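Local coordinates for chitin elicitor-binding protein (PDB 5JCD), which binds chitin oligosaccharides at the rice cell surface and helps pass the fungal elicitor signal on to defense responses, at residues Ser21-Tyr27 against Ser54-Ala60; Arg33-Thr37 against Ile66-Cys70; Lys163-Thr167 against Val191-Val195. All coordinates share one frame. Numbering follows the deposited sequence.

Interaction 1. Residues Ser21-Tyr27 against Ser54-Ala60. With NAG (2-acetamido-2-deoxy-beta-D-glucopyranose), chain E.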
# COMPACT_ATOMS: atom_id res chain seq x y z
N SER A 21 -0.26 -11.37 -2.35
CA SER A 21 0.03 -12.28 -1.23
C SER A 21 1.20 -13.22 -1.56
O SER A 21 1.10 -14.03 -2.48
CB SER A 21 -1.22 -13.08 -0.88
OG SER A 21 -0.99 -13.93 0.22
N PRO A 22 2.31 -13.13 -0.80
CA PRO A 22 3.47 -13.98 -1.10
C PRO A 22 3.10 -15.46 -1.00
O PRO A 22 3.60 -16.27 -1.78
CB PRO A 22 4.48 -13.59 -0.03
CG PRO A 22 4.06 -12.20 0.43
CD PRO A 22 2.55 -12.25 0.35
N ASN A 23 2.19 -15.81 -0.09
CA ASN A 23 1.80 -17.20 0.08
C ASN A 23 0.31 -17.38 0.08
O ASN A 23 -0.43 -16.40 0.05
CB ASN A 23 2.34 -17.75 1.40
CG ASN A 23 3.84 -17.72 1.45
OD1 ASN A 23 4.50 -17.80 0.42
ND2 ASN A 23 4.40 -17.60 2.66
N ALA A 24 -0.12 -18.64 0.11
CA ALA A 24 -1.52 -18.98 0.30
C ALA A 24 -1.85 -18.58 1.71
O ALA A 24 -1.07 -18.84 2.64
CB ALA A 24 -1.76 -20.49 0.09
N THR A 25 -2.97 -17.91 1.89
CA THR A 25 -3.36 -17.46 3.22
C THR A 25 -4.87 -17.30 3.21
O THR A 25 -5.57 -17.81 2.33
CB THR A 25 -2.64 -16.14 3.61
OG1 THR A 25 -3.08 -15.71 4.91
CG2 THR A 25 -2.93 -15.04 2.63
N THR A 26 -5.39 -16.58 4.19
CA THR A 26 -6.83 -16.35 4.24
C THR A 26 -7.10 -14.89 4.57
O THR A 26 -6.21 -14.19 5.08
CB THR A 26 -7.45 -17.21 5.35
OG1 THR A 26 -6.96 -16.76 6.62
CG2 THR A 26 -7.08 -18.69 5.18
N TYR A 27 -8.33 -14.45 4.35
CA TYR A 27 -8.71 -13.08 4.72
C TYR A 27 -8.48 -12.82 6.20
O TYR A 27 -7.98 -11.76 6.56
CB TYR A 27 -10.15 -12.75 4.27
CG TYR A 27 -10.24 -12.36 2.78
CD1 TYR A 27 -10.29 -13.31 1.78
CD2 TYR A 27 -10.25 -11.02 2.41
CE1 TYR A 27 -10.34 -12.93 0.43
CE2 TYR A 27 -10.31 -10.64 1.08
CZ TYR A 27 -10.34 -11.60 0.09
OH TYR A 27 -10.41 -11.22 -1.23
N SER A 54 -13.89 -16.04 7.56
CA SER A 54 -12.57 -15.44 7.65
C SER A 54 -11.52 -16.35 7.04
O SER A 54 -10.40 -15.93 6.78
CB SER A 54 -12.20 -15.14 9.09
OG SER A 54 -11.54 -16.26 9.64
N SER A 55 -11.90 -17.61 6.83
CA SER A 55 -10.98 -18.61 6.29
C SER A 55 -11.00 -18.58 4.78
O SER A 55 -10.35 -19.40 4.12
CB SER A 55 -11.34 -20.02 6.79
OG SER A 55 -12.59 -20.46 6.29
N ALA A 56 -11.75 -17.64 4.22
CA ALA A 56 -11.82 -17.51 2.76
C ALA A 56 -10.41 -17.38 2.18
O ALA A 56 -9.61 -16.54 2.61
CB ALA A 56 -12.66 -16.32 2.39
N PRO A 57 -10.10 -18.22 1.19
CA PRO A 57 -8.70 -18.40 0.77
C PRO A 57 -8.19 -17.29 -0.14
O PRO A 57 -8.91 -16.77 -0.98
CB PRO A 57 -8.74 -19.74 0.02
CG PRO A 57 -10.10 -19.72 -0.62
CD PRO A 57 -11.02 -19.05 0.39
N VAL A 58 -6.93 -16.92 0.07
CA VAL A 58 -6.22 -16.09 -0.89
C VAL A 58 -5.06 -16.91 -1.39
O VAL A 58 -4.18 -17.31 -0.61
CB VAL A 58 -5.71 -14.79 -0.24
CG1 VAL A 58 -4.99 -13.95 -1.28
CG2 VAL A 58 -6.84 -14.03 0.41
N ALA A 59 -5.03 -17.15 -2.69
CA ALA A 59 -4.00 -17.98 -3.28
C ALA A 59 -2.68 -17.23 -3.29
O ALA A 59 -2.65 -15.99 -3.28
CB ALA A 59 -4.38 -18.39 -4.68
N ALA A 60 -1.59 -17.99 -3.29
CA ALA A 60 -0.27 -17.43 -3.50
C ALA A 60 -0.25 -16.62 -4.79
O ALA A 60 -0.81 -17.05 -5.80
CB ALA A 60 0.74 -18.55 -3.57
C1 NAG E . 3.42 -18.20 -6.52
C2 NAG E . 4.42 -18.18 -7.68
C3 NAG E . 5.65 -19.05 -7.44
C4 NAG E . 6.25 -18.81 -6.05
C5 NAG E . 5.16 -18.84 -4.99
C6 NAG E . 5.74 -18.39 -3.66
C7 NAG E . 3.30 -17.68 -9.77
C8 NAG E . 2.46 -18.23 -10.88
N2 NAG E . 3.75 -18.58 -8.90
O3 NAG E . 6.60 -18.64 -8.39
O4 NAG E . 7.26 -19.77 -5.74
O5 NAG E . 4.08 -17.98 -5.30
O6 NAG E . 4.80 -18.58 -2.63
O7 NAG E . 3.55 -16.48 -9.68
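Tyr27 sets its ring obliquely against Val58, with CE1 3.7 Å from Val58 CG2, while Tyr27 CD1 lies 3.9 Å from Ala56 CB. Next to this apolar patch strands 25-26 and 57-58 form a separate two-stranded antiparallel sheet that leads into helix 27-34. Thr25 and Val58 form a hydrogen-bonded pair: Thr25 N donates to Val58 O at 2.8 Å (163° at the hydrogen) and Val58 N to Thr25 O at 2.8 Å (178°). Their side chains share one face, with Thr25 CG2 4.0 Å from Val58 CB. A third rung, from Tyr27 N to Ala56 O (3.0 Å, 154°), extends the pairing past the non-hydrogen-bonded pair Thr26-Pro57 into the first turn of the helix. Thr26 is the N-cap, and its OG1 bonds to Asn29 N. CA-H...O contacts fill in the rungs, as from Thr26 CA to Ala56 O (3.2 Å) and Ala24 CA to Val58 O (3.3 Å).

At the other end Ser21 OG donates to Asn23 O (2.5 Å) within the turn, and Asn23 CA lies 4.1 Å from Ala60 CA. A GlcNAc residue sits there: its O6 donates to Pro22 O at 2.7 Å, and its O5 is 3.8 Å from Ala60 CB. Neighbouring Asn61 is a glycosylation site and part of this pocket, so the sugar is probably its N-glycan. Pro22 and Asn23 also belong to the chitin-binding site. The pairing and the sugar bond thus depend on main-chain atoms, with Tyr27 and Val58 supplying the apolar side, which continues onto Val64.

Interaction 2. Residues Arg33-Thr37 against Ile66-Cys70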
# COMPACT_ATOMS: atom_id res chain seq x y z
N ARG A 33 -2.37 -9.79 10.09
CA ARG A 33 -1.05 -9.26 9.77
C ARG A 33 -1.12 -7.74 9.62
O ARG A 33 -0.22 -7.01 10.04
CB ARG A 33 -0.51 -9.86 8.46
CG ARG A 33 0.77 -9.19 7.89
CD ARG A 33 1.19 -9.81 6.54
NE ARG A 33 0.88 -11.24 6.53
CZ ARG A 33 0.81 -12.00 5.45
NH1 ARG A 33 1.03 -11.48 4.24
NH2 ARG A 33 0.51 -13.28 5.57
N PHE A 34 -2.21 -7.27 9.05
CA PHE A 34 -2.32 -5.86 8.76
C PHE A 34 -2.95 -5.08 9.91
O PHE A 34 -2.37 -4.09 10.36
CB PHE A 34 -3.02 -5.64 7.40
CG PHE A 34 -2.09 -5.84 6.24
CD1 PHE A 34 -1.34 -4.78 5.75
CD2 PHE A 34 -1.92 -7.09 5.68
CE1 PHE A 34 -0.45 -4.96 4.68
CE2 PHE A 34 -1.01 -7.29 4.63
CZ PHE A 34 -0.28 -6.22 4.13
N ASN A 35 -4.08 -5.58 10.41
CA ASN A 35 -4.79 -4.96 11.53
C ASN A 35 -5.12 -3.49 11.26
O ASN A 35 -5.06 -2.65 12.15
CB ASN A 35 -4.00 -5.12 12.84
CG ASN A 35 -4.88 -5.01 14.07
OD1 ASN A 35 -6.07 -5.34 14.01
ND2 ASN A 35 -4.30 -4.58 15.19
N THR A 36 -5.46 -3.19 10.01
CA THR A 36 -5.72 -1.82 9.60
C THR A 36 -7.18 -1.59 9.30
O THR A 36 -7.63 -0.46 9.09
CB THR A 36 -4.95 -1.51 8.32
OG1 THR A 36 -5.33 -2.43 7.29
CG2 THR A 36 -3.46 -1.60 8.57
N THR A 37 -7.93 -2.68 9.30
CA THR A 37 -9.32 -2.67 8.90
C THR A 37 -9.95 -3.89 9.55
O THR A 37 -9.24 -4.78 10.02
CB THR A 37 -9.45 -2.74 7.35
OG1 THR A 37 -10.83 -2.78 6.98
CG2 THR A 37 -8.79 -3.98 6.78
N ILE A 66 -6.32 -4.01 0.25
CA ILE A 66 -6.29 -3.83 1.69
C ILE A 66 -6.43 -2.36 2.05
O ILE A 66 -5.55 -1.57 1.74
CB ILE A 66 -5.03 -4.46 2.32
CG1 ILE A 66 -4.98 -5.96 1.95
CG2 ILE A 66 -5.00 -4.23 3.84
CD1 ILE A 66 -3.85 -6.71 2.54
N PRO A 67 -7.57 -1.98 2.65
CA PRO A 67 -7.89 -0.61 3.09
C PRO A 67 -7.24 -0.28 4.42
O PRO A 67 -7.00 -1.17 5.22
CB PRO A 67 -9.43 -0.62 3.25
CG PRO A 67 -9.86 -2.03 3.20
CD PRO A 67 -8.66 -2.92 2.94
N PHE A 68 -6.92 0.99 4.62
CA PHE A 68 -6.37 1.40 5.90
C PHE A 68 -6.54 2.89 6.11
O PHE A 68 -6.88 3.62 5.19
CB PHE A 68 -4.88 1.01 6.00
CG PHE A 68 -4.02 1.57 4.91
CD1 PHE A 68 -3.42 2.82 5.05
CD2 PHE A 68 -3.80 0.85 3.74
CE1 PHE A 68 -2.64 3.34 4.04
CE2 PHE A 68 -3.02 1.36 2.74
CZ PHE A 68 -2.43 2.60 2.87
N ARG A 69 -6.27 3.34 7.33
CA ARG A 69 -6.32 4.74 7.63
C ARG A 69 -5.02 5.41 7.26
O ARG A 69 -3.96 5.02 7.69
CB ARG A 69 -6.63 4.97 9.11
CG ARG A 69 -7.44 6.24 9.36
CD ARG A 69 -6.93 6.99 10.58
NE ARG A 69 -6.87 6.11 11.74
CZ ARG A 69 -6.34 6.45 12.91
NH1 ARG A 69 -5.83 7.66 13.07
NH2 ARG A 69 -6.33 5.59 13.92
N CYS A 70 -5.12 6.41 6.39
CA CYS A 70 -3.97 7.20 6.01
C CYS A 70 -3.87 8.47 6.86
O CYS A 70 -4.86 9.12 7.15
CB CYS A 70 -4.09 7.59 4.54
SG CYS A 70 -2.71 8.57 3.94
O HOH W 1 -6.22 1.63 9.36
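The last turn of helix 27-34 and the loop leading to helix 39-45 pack on strand 63-72, burying 276 Å² between the two segments. The apolar part is led by Phe34. Ile66 CD1 stands 3.8 Å from the centroid of the Phe34 ring and 22° off its normal, which places the methyl over one face as a CH-pi contact; the closest pair is Phe34 CE2 to Ile66 CD1 at 3.6 Å. Tyr19 of strand 12-20 meets the Phe34 ring edge-to-face, and Ile17 and Pro83 also touch Phe34.

Asn35, with phi 55° and psi 37°, turns the chain out of the helix and delivers Thr36 to the strand. There Thr36 OG1 donates to Pro67 O at 2.9 Å, and Thr36 CB approaches Phe68 CB at 3.4 Å, the two residues having the shortest CA-CA separation across the segments, 4.9 Å. A single water continues the link, donating to Thr36 O at 2.5 Å and accepting from Arg69 N at 2.7 Å. Hydroxyl and water therefore serve, respectively, a carbonyl and an amide of the strand. Thr37 CB adds a contact of 3.6 Å to Pro67 O. Farther along, Arg69 directs its guanidinium to a salt bridge with Asp80, and Cys70 is tied to Cys134 by a disulfide. Between the antiparallel strands 12-20 and 63-72 lie two helices and the small 25-26/57-58 pairing, consistent with a further LysM-like beta-alpha-alpha-beta unit beside the two LysM repeats of this chain, the LysM-bearing part of a longer membrane protein.

Interaction 3. Residues Lys163-Thr167 against Val191-Val195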
# COMPACT_ATOMS: atom_id res chain seq x y z
N LYS A 163 -8.42 0.41 -16.38
CA LYS A 163 -8.94 -0.54 -15.42
C LYS A 163 -9.42 0.16 -14.12
O LYS A 163 -10.33 -0.32 -13.45
CB LYS A 163 -7.93 -1.66 -15.09
CG LYS A 163 -8.43 -2.46 -13.89
CD LYS A 163 -7.90 -3.85 -13.66
CE LYS A 163 -8.87 -4.54 -12.68
NZ LYS A 163 -8.61 -5.98 -12.41
N TYR A 164 -8.83 1.29 -13.77
CA TYR A 164 -9.23 1.96 -12.54
C TYR A 164 -10.11 3.19 -12.78
O TYR A 164 -10.27 4.03 -11.89
CB TYR A 164 -8.03 2.27 -11.63
CG TYR A 164 -7.47 0.98 -11.07
CD1 TYR A 164 -8.23 0.22 -10.18
CD2 TYR A 164 -6.22 0.50 -11.45
CE1 TYR A 164 -7.76 -0.98 -9.69
CE2 TYR A 164 -5.72 -0.70 -10.94
CZ TYR A 164 -6.50 -1.43 -10.07
OH TYR A 164 -6.03 -2.62 -9.59
N GLY A 165 -10.65 3.28 -14.00
CA GLY A 165 -11.62 4.31 -14.34
C GLY A 165 -10.99 5.67 -14.15
O GLY A 165 -11.58 6.61 -13.62
N VAL A 166 -9.76 5.76 -14.59
CA VAL A 166 -9.00 6.96 -14.47
C VAL A 166 -8.42 7.31 -15.83
O VAL A 166 -8.23 6.45 -16.68
CB VAL A 166 -7.93 6.78 -13.36
CG1 VAL A 166 -6.59 7.36 -13.74
CG2 VAL A 166 -8.44 7.34 -12.06
N THR A 167 -8.23 8.60 -16.06
CA THR A 167 -7.57 9.06 -17.26
C THR A 167 -6.07 8.75 -17.23
O THR A 167 -5.42 8.88 -16.18
CB THR A 167 -7.83 10.58 -17.46
OG1 THR A 167 -8.77 10.75 -18.52
CG2 THR A 167 -6.59 11.31 -17.83
N VAL A 191 -2.56 5.48 -7.54
CA VAL A 191 -3.74 5.53 -8.40
C VAL A 191 -4.93 6.22 -7.72
O VAL A 191 -5.48 5.71 -6.75
CB VAL A 191 -4.15 4.12 -8.79
CG1 VAL A 191 -5.23 4.17 -9.84
CG2 VAL A 191 -2.96 3.38 -9.34
N PRO A 192 -5.30 7.42 -8.20
CA PRO A 192 -6.42 8.10 -7.54
C PRO A 192 -7.80 7.60 -8.01
O PRO A 192 -8.34 8.10 -8.99
CB PRO A 192 -6.21 9.57 -7.92
CG PRO A 192 -5.29 9.56 -9.10
CD PRO A 192 -4.81 8.17 -9.36
N LEU A 193 -8.36 6.63 -7.29
CA LEU A 193 -9.67 6.07 -7.63
C LEU A 193 -10.76 7.12 -7.44
O LEU A 193 -10.93 7.65 -6.33
CB LEU A 193 -10.00 4.82 -6.79
CG LEU A 193 -9.41 3.46 -7.14
CD1 LEU A 193 -7.97 3.55 -7.59
CD2 LEU A 193 -9.55 2.52 -5.95
N PRO A 194 -11.50 7.39 -8.53
CA PRO A 194 -12.57 8.40 -8.64
C PRO A 194 -13.58 8.20 -7.53
O PRO A 194 -14.14 9.18 -7.03
CB PRO A 194 -13.23 8.10 -9.99
CG PRO A 194 -12.46 7.01 -10.62
CD PRO A 194 -11.30 6.64 -9.78
N VAL A 195 -13.79 6.94 -7.18
CA VAL A 195 -14.66 6.55 -6.07
C VAL A 195 -14.54 7.47 -4.84
O VAL A 195 -15.24 8.49 -4.73
CB VAL A 195 -14.38 5.08 -5.65
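Several of the closest approaches here set a carbonyl oxygen against proline or valine carbon, and the two segments share no hydrogen bond. Gly165 O lies 3.2 Å from Pro194 CG, Tyr164 O is 3.5 Å from Pro194 CD, and Pro192 O is 3.2 Å from Val166 CG2. Pro194, which meets Tyr164 O and Gly165 O, has no backbone N-H to offer them.

The loop side begins with a Schellman motif, in which Val166 N pairs with Ala161 O and Gly165 N with Ala162 O. Tyr164 is the first residue to depart from helical angles after helix 157-163, and Gly165, at phi 60° and psi 42°, is the C-prime residue; positive phi is a conformation that glycine adopts readily. On either side of Gly165 in sequence, Tyr164 and Val166 both point CA-to-CB toward the strand. Tyr164 CB touches Val191 CG1 at 3.8 Å and Tyr164 CD1 lies 4.2 Å from Leu193 CD1, both methyls being oblique to the ring. Val166 CG2 contacts Pro194 CD at 3.7 Å. Together these contacts bury 262 Å².

Segment 163-167 falls within the second LysM repeat, and Val191 has its side chain about 10 Å from that of the chitin-binding residue Leu183. Around the contact, strand 188-193 pairs antiparallel with strand 145-150, whose Leu147 touches both Tyr164 and Leu193, while Leu171 of helix 168-174 packs on Val191; the loop joining helices 157-163 and 168-174 is thus fastened to the end of the last strand.

From the N terminus, strand 12-20 leads into Ser21-Tyr27, where interaction 1 opens; helix 27-34 then carries the chain to Arg33-Thr37, the start of interaction 2. Interaction 1 closes at Ser54-Ala60 and interaction 2 soon afterwards at Ile66-Cys70, so their segments alternate and the loops cross. They also touch, Pro22 CD lying 4.2 Å from Arg33 NH1. Together they hold both ends of helix 27-34 against the returning chain. Interaction 3 follows in series, closing the loop that carries helix 168-174 and the start of strand 188-193. Its centre is about 20 Å from that of interaction 2, yet both reach the same mixed sheet, where strand 12-20 runs parallel to strand 145-150.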